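Local coordinates for protein dihydroneopterin aldolase (Burkholderia thailandensis, PDB 3V9O) that is a tunnelling-fold protein of the dihydroneopterin aldolase family, with four copies of the chain in its assembly and guanine bound, at residues I51-F56 with A103-H108; D21-Y26 with L61-E66. All blocks are in the same frame, centred on the assembly; numbering follows the deposited sequence. Where two conformers were deposited one is given.

Interactions 1 and 2 share one antiparallel sheet: 51-56 lies on strand 47-58 and 21-26 on its neighbour, strand 22-34. Interaction 1 is core, three buried aliphatic side chains between the sheet and helix 94-106. Interaction 2 lies about 15 Å away, centre to centre, near the periphery of the subunit, where an arginine grips the loop that follows strand 47-58 and a second subunit comes close. The chemistry changes accordingly, from purely apolar packing to hydrogen bonds and charge. The two meet directly between the strands: in the conformer given, R24 NH1 makes a salt bridge with D54 OD1 at 2.8 Å, and L55 N probably hydrogen-bonds L25 O.

Interaction 1. Residues I51-F56 with A103-H108; sequences INVDLF and ASLLAH
L55 and L105 are the closest backbone points, their CA atoms 7.8 Å apart, so the strand 51-56 and the last turn of helix 94-106 are spaced for side chains alone to meet. L105 does all the touching from the helix. Its CB points at the sheet, and CD1 is the methyl that reaches V53. It runs head-on into that valine, with L105 CD1 3.5 Å from V53 CG1, a close approach for two methyls. V53 offers CG1 because this branch lies anti to its own backbone N (chi1 180°), while CG2 lies beside that nitrogen. L55 comes in differently. It starts off to one side of the helix, and its CD1 branch turns out of the extended line (chi2 61°) to lean against the base of L105, with L55 CD1 3.9 Å from L105 CB. The two leucines thus cross at a slant, whereas V53 and L105 meet tip to tip. One leucine is therefore touched at both ends, its outer methyl by V53 and its root by L55, and all three side chains are buried.

Farther along, A107 is the centre of an inverse gamma turn. Strand alternation separates the two sides of the sheet: V53 points at helix 94-106 and L55 reaches it with its CD1 methyl, while D54 points away and pairs with R115 of strand 113-120. Helix 76-87 packs alongside, with M78 against V53 and S81 against L105. V111 and V114 also pack on L55, so the contact lies in the layer between the antiparallel sheet and helices 76-87 and 94-106.

Interaction 2. Residues D21-Y26 with L61-E66; sequences DCRRLY and LTTPVE
R23 and T62 lie alongside each other with their side chains running in opposite directions, and the arginine presents the NE side of its guanidinium rather than its two-amino end. NE and NH2 take one T62 oxygen each. R23 NE gives the straighter bond, to T62 OG1 at 3.0 Å with an N-H...O angle of 153°, and that hydroxyl sits almost in the guanidinium plane. R23 NH2 reaches T62 O at 2.9 Å on a more bent path; here the carbonyl oxygen is tilted from the guanidinium plane, and the nitrogen stands above the plane of the peptide carbonyl, off its lone pairs. A weak third bond runs from R23 NE to the same T62 O at 3.2 Å. The bend in the arginine chain at CG-CD (chi3 72°) is what turns this side of the group to the loop, and it leaves R23 CD 3.5 Å from T62 OG1.

The grip has a second shell. T62 OG1 also bonds P58 O, which would fix the hydroxyl's rotation, and T63 OG1 is held by L59 O. Beside them P64 CD comes within 4.1 Å of R23 NH2. The other amino nitrogen, R23 NH1, forms a salt bridge with D99 of the second subunit, so the guanidinium is shared between its own loop and the neighbouring chain.

R24 to Y26 pair antiparallel with a strand of that second subunit, carrying the sheet across the interface. Such a continuous, intersubunit sheet is characteristic of tunnelling-fold assemblies. Guanine lies about 6 Å from the R23 side chain, consistent with the family's pockets at subunit interfaces.

Interaction 1. Residues I51-F56 with A103-H108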
ATOM      1  N   ILE A  51      11.428  11.916   2.522  1.00 12.74           N
ATOM      2  CA  ILE A  51      10.813  11.699   3.854  1.00 11.86           C
ATOM      3  C   ILE A  51       9.306  11.608   3.696  1.00 12.58           C
ATOM      4  O   ILE A  51       8.701  12.402   2.969  1.00 13.57           O
ATOM      5  CB  ILE A  51      11.192  12.853   4.773  1.00 12.75           C
ATOM      6  CG1 ILE A  51      12.710  12.823   4.922  1.00 16.40           C
ATOM      7  CG2 ILE A  51      10.513  12.657   6.171  1.00 14.77           C
ATOM      8  CD1 ILE A  51      13.318  14.017   5.488  1.00 24.05           C
ATOM      9  N   ASN A  52       8.671  10.639   4.340  1.00 12.48           N
ATOM     10  CA  ASN A  52       7.216  10.528   4.353  1.00 12.26           C
ATOM     11  C   ASN A  52       6.767  10.495   5.779  1.00 13.28           C
ATOM     12  O   ASN A  52       7.406   9.885   6.643  1.00 13.59           O
ATOM     13  CB  ASN A  52       6.763   9.222   3.636  1.00 11.87           C
ATOM     14  CG  ASN A  52       6.873   9.366   2.160  1.00 12.49           C
ATOM     15  OD1 ASN A  52       5.938   9.830   1.537  1.00 13.49           O
ATOM     16  ND2 ASN A  52       8.045   9.058   1.576  1.00 13.85           N
ATOM     17  N   VAL A  53       5.647  11.185   6.067  1.00 12.91           N
ATOM     18  CA  VAL A  53       5.160  11.304   7.467  1.00 13.37           C
ATOM     19  C   VAL A  53       3.648  11.094   7.466  1.00 13.74           C
ATOM     20  O   VAL A  53       2.913  11.605   6.601  1.00 13.43           O
ATOM     21  CB  VAL A  53       5.409  12.713   8.024  1.00 14.02           C
ATOM     22  CG1 VAL A  53       4.911  12.851   9.499  1.00 15.08           C
ATOM     23  CG2 VAL A  53       6.938  13.059   7.948  1.00 16.47           C
ATOM     24  N   ASP A  54       3.194  10.333   8.470  1.00 15.19           N
ATOM     25  CA  ASP A  54       1.747  10.152   8.751  1.00 15.09           C
ATOM     26  C   ASP A  54       1.576  10.555  10.216  1.00 15.12           C
ATOM     27  O   ASP A  54       2.272  10.085  11.121  1.00 15.67           O
ATOM     28  CB  ASP A  54       1.260   8.727   8.583  1.00 15.45           C
ATOM     29  CG  ASP A  54       1.319   8.223   7.183  1.00 22.41           C
ATOM     30  OD1 ASP A  54       0.758   8.817   6.272  1.00 21.59           O
ATOM     31  OD2 ASP A  54       1.894   7.139   7.000  1.00 34.50           O
ATOM     32  N   LEU A  55       0.674  11.507  10.481  1.00 15.44           N
ATOM     33  CA  LEU A  55       0.373  11.916  11.833  1.00 15.56           C
ATOM     34  C   LEU A  55      -1.064  11.504  12.144  1.00 14.07           C
ATOM     35  O   LEU A  55      -1.988  11.847  11.374  1.00 16.96           O
ATOM     36  CB  LEU A  55       0.585  13.450  11.871  1.00 20.55           C
ATOM     37  CG  LEU A  55       0.873  14.158  13.139  1.00 24.80           C
ATOM     38  CD1 LEU A  55       2.198  13.586  13.694  1.00 23.18           C
ATOM     39  CD2 LEU A  55       1.069  15.636  12.779  1.00 23.14           C
ATOM     40  N   PHE A  56      -1.306  10.788  13.234  1.00 15.26           N
ATOM     41  CA  PHE A  56      -2.672  10.353  13.647  1.00 15.34           C
ATOM     42  C   PHE A  56      -3.138  11.245  14.754  1.00 15.92           C
ATOM     43  O   PHE A  56      -2.483  11.279  15.817  1.00 17.77           O
ATOM     44  CB  PHE A  56      -2.707   8.867  13.995  1.00 16.79           C
ATOM     45  CG  PHE A  56      -2.286   8.024  12.794  1.00 16.54           C
ATOM     46  CD1 PHE A  56      -0.936   7.751  12.516  1.00 18.10           C
ATOM     47  CD2 PHE A  56      -3.299   7.556  11.963  1.00 19.49           C
ATOM     48  CE1 PHE A  56      -0.586   7.017  11.342  1.00 20.25           C
ATOM     49  CE2 PHE A  56      -2.959   6.807  10.845  1.00 22.61           C
ATOM     50  CZ  PHE A  56      -1.628   6.537  10.561  1.00 20.78           C
ATOM     51  N   ALA A 103      10.213  11.654  17.183  1.00 14.85           N
ATOM     52  CA  ALA A 103      10.136  12.166  18.560  1.00 16.45           C
ATOM     53  C   ALA A 103       9.588  13.595  18.580  1.00 17.26           C
ATOM     54  O   ALA A 103       8.750  13.936  19.462  1.00 17.71           O
ATOM     55  CB  ALA A 103      11.492  12.100  19.237  1.00 18.33           C
ATOM     56  N   SER A 104      10.046  14.429  17.653  1.00 15.91           N
ATOM     57  CA  SER A 104       9.534  15.788  17.566  1.00 14.98           C
ATOM     58  C   SER A 104       8.031  15.813  17.363  1.00 15.50           C
ATOM     59  O   SER A 104       7.323  16.580  18.029  1.00 17.53           O
ATOM     60  CB  SER A 104      10.273  16.493  16.406  1.00 16.65           C
ATOM     61  OG  SER A 104       9.751  17.791  16.216  1.00 20.35           O
ATOM     62  N   LEU A 105       7.530  14.999  16.436  1.00 14.13           N
ATOM     63  CA  LEU A 105       6.107  15.054  16.103  1.00 14.09           C
ATOM     64  C   LEU A 105       5.215  14.416  17.191  1.00 14.16           C
ATOM     65  O   LEU A 105       4.055  14.831  17.339  1.00 16.05           O
ATOM     66  CB  LEU A 105       5.881  14.336  14.746  1.00 14.21           C
ATOM     67  CG  LEU A 105       6.326  15.260  13.599  1.00 16.42           C
ATOM     68  CD1 LEU A 105       6.355  14.400  12.345  1.00 17.27           C
ATOM     69  CD2 LEU A 105       5.442  16.484  13.395  1.00 17.56           C
ATOM     70  N   LEU A 106       5.741  13.448  17.943  1.00 14.40           N
ATOM     71  CA  LEU A 106       5.005  12.884  19.074  1.00 16.27           C
ATOM     72  C   LEU A 106       4.877  13.883  20.187  1.00 17.11           C
ATOM     73  O   LEU A 106       4.020  13.701  21.053  1.00 18.75           O
ATOM     74  CB  LEU A 106       5.721  11.669  19.625  1.00 18.00           C
ATOM     75  CG  LEU A 106       5.502  10.456  18.756  1.00 20.01           C
ATOM     76  CD1 LEU A 106       6.598   9.413  19.146  1.00 27.31           C
ATOM     77  CD2 LEU A 106       4.081   9.877  18.865  1.00 22.06           C
ATOM     78  N   ALA A 107       5.688  14.948  20.227  1.00 16.99           N
ATOM     79  CA  ALA A 107       5.718  15.835  21.398  1.00 16.62           C
ATOM     80  C   ALA A 107       4.625  16.899  21.343  1.00 20.33           C
ATOM     81  O   ALA A 107       4.869  18.090  21.531  1.00 24.02           O
ATOM     82  CB  ALA A 107       7.128  16.482  21.540  1.00 20.38           C
ATOM     83  N   HIS A 108       3.383  16.478  21.062  1.00 19.19           N
ATOM     84  CA  HIS A 108       2.243  17.379  20.869  1.00 19.91           C
ATOM     85  C   HIS A 108       1.046  16.674  21.483  1.00 21.00           C
ATOM     86  O   HIS A 108       0.828  15.468  21.253  1.00 22.36           O
ATOM     87  CB  HIS A 108       1.984  17.686  19.405  1.00 19.13           C
ATOM     88  CG  HIS A 108       3.107  18.396  18.743  1.00 19.64           C
ATOM     89  ND1 HIS A 108       3.338  19.757  18.888  1.00 22.84           N
ATOM     90  CD2 HIS A 108       4.149  17.897  18.039  1.00 20.73           C
ATOM     91  CE1 HIS A 108       4.468  20.062  18.261  1.00 22.76           C
ATOM     92  NE2 HIS A 108       4.977  18.951  17.736  1.00 21.82           N
TER

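Interaction 2. Residues D21-Y26 with L61-E66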
ATOM      1  N   ASP A  21     -10.328   6.202  16.148  1.00 33.40           N
ATOM      2  CA  ASP A  21     -10.992   7.447  16.447  1.00 29.73           C
ATOM      3  C   ASP A  21     -10.136   8.621  15.952  1.00 25.18           C
ATOM      4  O   ASP A  21     -10.354   9.748  16.393  1.00 24.73           O
ATOM      5  CB  ASP A  21     -11.279   7.571  17.957  1.00 33.24           C
ATOM      6  CG  ASP A  21     -10.014   7.443  18.812  1.00 37.59           C
ATOM      7  OD1 ASP A  21      -8.944   7.031  18.304  1.00 36.12           O
ATOM      8  OD2 ASP A  21     -10.126   7.708  20.045  1.00 46.92           O
ATOM      9  N   CYS A  22      -9.199   8.349  15.045  1.00 22.66           N
ATOM     10  CA  CYS A  22      -8.258   9.342  14.538  1.00 17.82           C
ATOM     11  C   CYS A  22      -8.485   9.630  13.034  1.00 18.86           C
ATOM     12  O   CYS A  22      -9.046   8.808  12.304  1.00 23.84           O
ATOM     13  CB  CYS A  22      -6.804   8.864  14.657  1.00 18.98           C
ATOM     14  SG  CYS A  22      -6.264   8.926  16.387  1.00 24.26           S
ATOM     15  N   ARG A  23      -8.101  10.807  12.623  1.00 15.14           N
ATOM     16  CA  ARG A  23      -7.808  11.053  11.197  1.00 15.63           C
ATOM     17  C   ARG A  23      -6.315  10.983  10.972  1.00 15.92           C
ATOM     18  O   ARG A  23      -5.509  11.047  11.924  1.00 15.05           O
ATOM     19  CB  ARG A  23      -8.359  12.412  10.738  1.00 17.33           C
ATOM     20  CG  ARG A  23      -7.628  13.606  11.309  1.00 17.24           C
ATOM     21  CD  ARG A  23      -8.169  14.940  10.686  1.00 17.76           C
ATOM     22  NE  ARG A  23      -9.524  15.329  11.162  1.00 18.98           N
ATOM     23  CZ  ARG A  23     -10.644  15.293  10.434  1.00 18.54           C
ATOM     24  NH1 ARG A  23     -10.693  14.835   9.224  1.00 17.44           N
ATOM     25  NH2 ARG A  23     -11.764  15.793  10.945  1.00 20.29           N
ATOM     26  N   ARG A  24      -5.939  10.801   9.725  1.00 14.61           N
ATOM     27  CA  ARG A  24      -4.519  10.739   9.327  0.62 14.95           C
ATOM     28  C   ARG A  24      -4.171  11.964   8.530  1.00 14.35           C
ATOM     29  O   ARG A  24      -4.820  12.272   7.525  1.00 17.54           O
ATOM     30  CB  ARG A  24      -4.279   9.505   8.473  0.62 14.75           C
ATOM     31  CG  ARG A  24      -2.847   9.407   7.895  0.62 15.59           C
ATOM     32  CD  ARG A  24      -2.601   8.008   7.278  0.62 22.78           C
ATOM     33  NE  ARG A  24      -3.311   7.832   6.010  0.62 21.87           N
ATOM     34  CZ  ARG A  24      -2.754   8.001   4.796  0.62 26.01           C
ATOM     35  NH1 ARG A  24      -1.479   8.351   4.680  0.62 24.83           N
ATOM     36  NH2 ARG A  24      -3.483   7.805   3.685  0.62 25.00           N
ATOM     37  N   LEU A  25      -3.172  12.720   8.952  1.00 12.78           N
ATOM     38  CA  LEU A  25      -2.587  13.798   8.161  1.00 12.07           C
ATOM     39  C   LEU A  25      -1.328  13.214   7.549  1.00 12.83           C
ATOM     40  O   LEU A  25      -0.655  12.423   8.197  1.00 14.53           O
ATOM     41  CB  LEU A  25      -2.191  14.946   9.093  1.00 13.66           C
ATOM     42  CG  LEU A  25      -3.262  15.439  10.106  1.00 13.14           C
ATOM     43  CD1 LEU A  25      -2.656  16.561  10.934  1.00 15.37           C
ATOM     44  CD2 LEU A  25      -4.511  15.927   9.423  1.00 14.93           C
ATOM     45  N   TYR A  26      -1.029  13.551   6.297  1.00 12.45           N
ATOM     46  CA  TYR A  26       0.120  12.900   5.659  1.00 12.56           C
ATOM     47  C   TYR A  26       0.868  13.898   4.778  1.00 12.59           C
ATOM     48  O   TYR A  26       0.317  14.755   4.107  1.00 12.86           O
ATOM     49  CB  TYR A  26      -0.297  11.626   4.908  1.00 12.90           C
ATOM     50  CG  TYR A  26      -1.278  11.794   3.777  1.00 12.97           C
ATOM     51  CD1 TYR A  26      -0.828  12.042   2.465  1.00 13.48           C
ATOM     52  CD2 TYR A  26      -2.653  11.642   3.995  1.00 14.29           C
ATOM     53  CE1 TYR A  26      -1.716  12.114   1.414  1.00 14.21           C
ATOM     54  CE2 TYR A  26      -3.550  11.716   2.954  1.00 13.65           C
ATOM     55  CZ  TYR A  26      -3.115  11.964   1.657  1.00 12.91           C
ATOM     56  OH  TYR A  26      -4.019  11.971   0.619  1.00 15.55           O
ATOM     57  N   LEU A  61     -10.562  15.979  18.539  1.00 23.95           N
ATOM     58  CA  LEU A  61      -9.757  17.185  18.680  1.00 22.51           C
ATOM     59  C   LEU A  61      -9.610  17.945  17.370  1.00 23.32           C
ATOM     60  O   LEU A  61      -8.980  19.006  17.362  1.00 25.08           O
ATOM     61  CB  LEU A  61      -8.349  16.849  19.220  1.00 24.36           C
ATOM     62  CG  LEU A  61      -8.390  16.185  20.599  1.00 23.56           C
ATOM     63  CD1 LEU A  61      -6.947  15.816  21.035  1.00 31.24           C
ATOM     64  CD2 LEU A  61      -9.028  17.073  21.661  1.00 25.86           C
ATOM     65  N   THR A  62     -10.121  17.416  16.251  1.00 20.75           N
ATOM     66  CA  THR A  62      -9.758  17.979  14.925  1.00 19.33           C
ATOM     67  C   THR A  62     -10.914  17.952  13.968  1.00 19.68           C
ATOM     68  O   THR A  62     -10.726  17.807  12.759  1.00 21.05           O
ATOM     69  CB  THR A  62      -8.570  17.248  14.261  1.00 18.69           C
ATOM     70  OG1 THR A  62      -8.924  15.880  14.009  1.00 18.26           O
ATOM     71  CG2 THR A  62      -7.327  17.327  15.147  1.00 20.19           C
ATOM     72  N   THR A  63     -12.138  18.092  14.473  1.00 21.08           N
ATOM     73  CA  THR A  63     -13.326  18.074  13.618  1.00 22.76           C
ATOM     74  C   THR A  63     -13.842  19.472  13.560  1.00 25.56           C
ATOM     75  O   THR A  63     -14.425  19.944  14.531  1.00 25.83           O
ATOM     76  CB  THR A  63     -14.407  17.039  14.111  1.00 23.35           C
ATOM     77  OG1 THR A  63     -13.842  15.707  13.992  1.00 24.81           O
ATOM     78  CG2 THR A  63     -15.663  17.119  13.201  1.00 29.59           C
ATOM     79  N   PRO A  64     -13.588  20.186  12.449  1.00 21.38           N
ATOM     80  CA  PRO A  64     -14.038  21.566  12.355  1.00 24.81           C
ATOM     81  C   PRO A  64     -15.515  21.638  12.103  1.00 26.45           C
ATOM     82  O   PRO A  64     -16.080  20.927  11.238  1.00 28.72           O
ATOM     83  CB  PRO A  64     -13.263  22.121  11.150  1.00 23.44           C
ATOM     84  CG  PRO A  64     -13.095  20.874  10.257  1.00 22.37           C
ATOM     85  CD  PRO A  64     -12.865  19.735  11.243  1.00 22.04           C
ATOM     86  N   VAL A  65     -16.151  22.493  12.883  1.00 26.15           N
ATOM     87  CA  VAL A  65     -17.547  22.776  12.659  1.00 27.68           C
ATOM     88  C   VAL A  65     -17.742  24.203  12.191  1.00 28.02           C
ATOM     89  O   VAL A  65     -18.850  24.561  11.831  1.00 31.85           O
ATOM     90  CB  VAL A  65     -18.456  22.441  13.886  1.00 28.70           C
ATOM     91  CG1 VAL A  65     -18.236  21.000  14.313  1.00 29.75           C
ATOM     92  CG2 VAL A  65     -18.172  23.369  15.039  1.00 33.24           C
ATOM     93  N   GLU A  66     -16.671  25.011  12.201  1.00 27.36           N
ATOM     94  CA  GLU A  66     -16.724  26.389  11.676  1.00 28.15           C
ATOM     95  C   GLU A  66     -15.720  26.618  10.565  1.00 26.92           C
ATOM     96  O   GLU A  66     -15.492  27.761  10.167  1.00 27.91           O
ATOM     97  CB  GLU A  66     -16.352  27.444  12.737  1.00 34.67           C
ATOM     98  CG  GLU A  66     -17.243  27.587  13.893  1.00 37.81           C
ATOM     99  CD  GLU A  66     -16.809  28.744  14.782  1.00 34.87           C
ATOM    100  OE1 GLU A  66     -17.127  29.894  14.445  1.00 42.21           O
ATOM    101  OE2 GLU A  66     -16.156  28.489  15.811  1.00 41.37           O
TER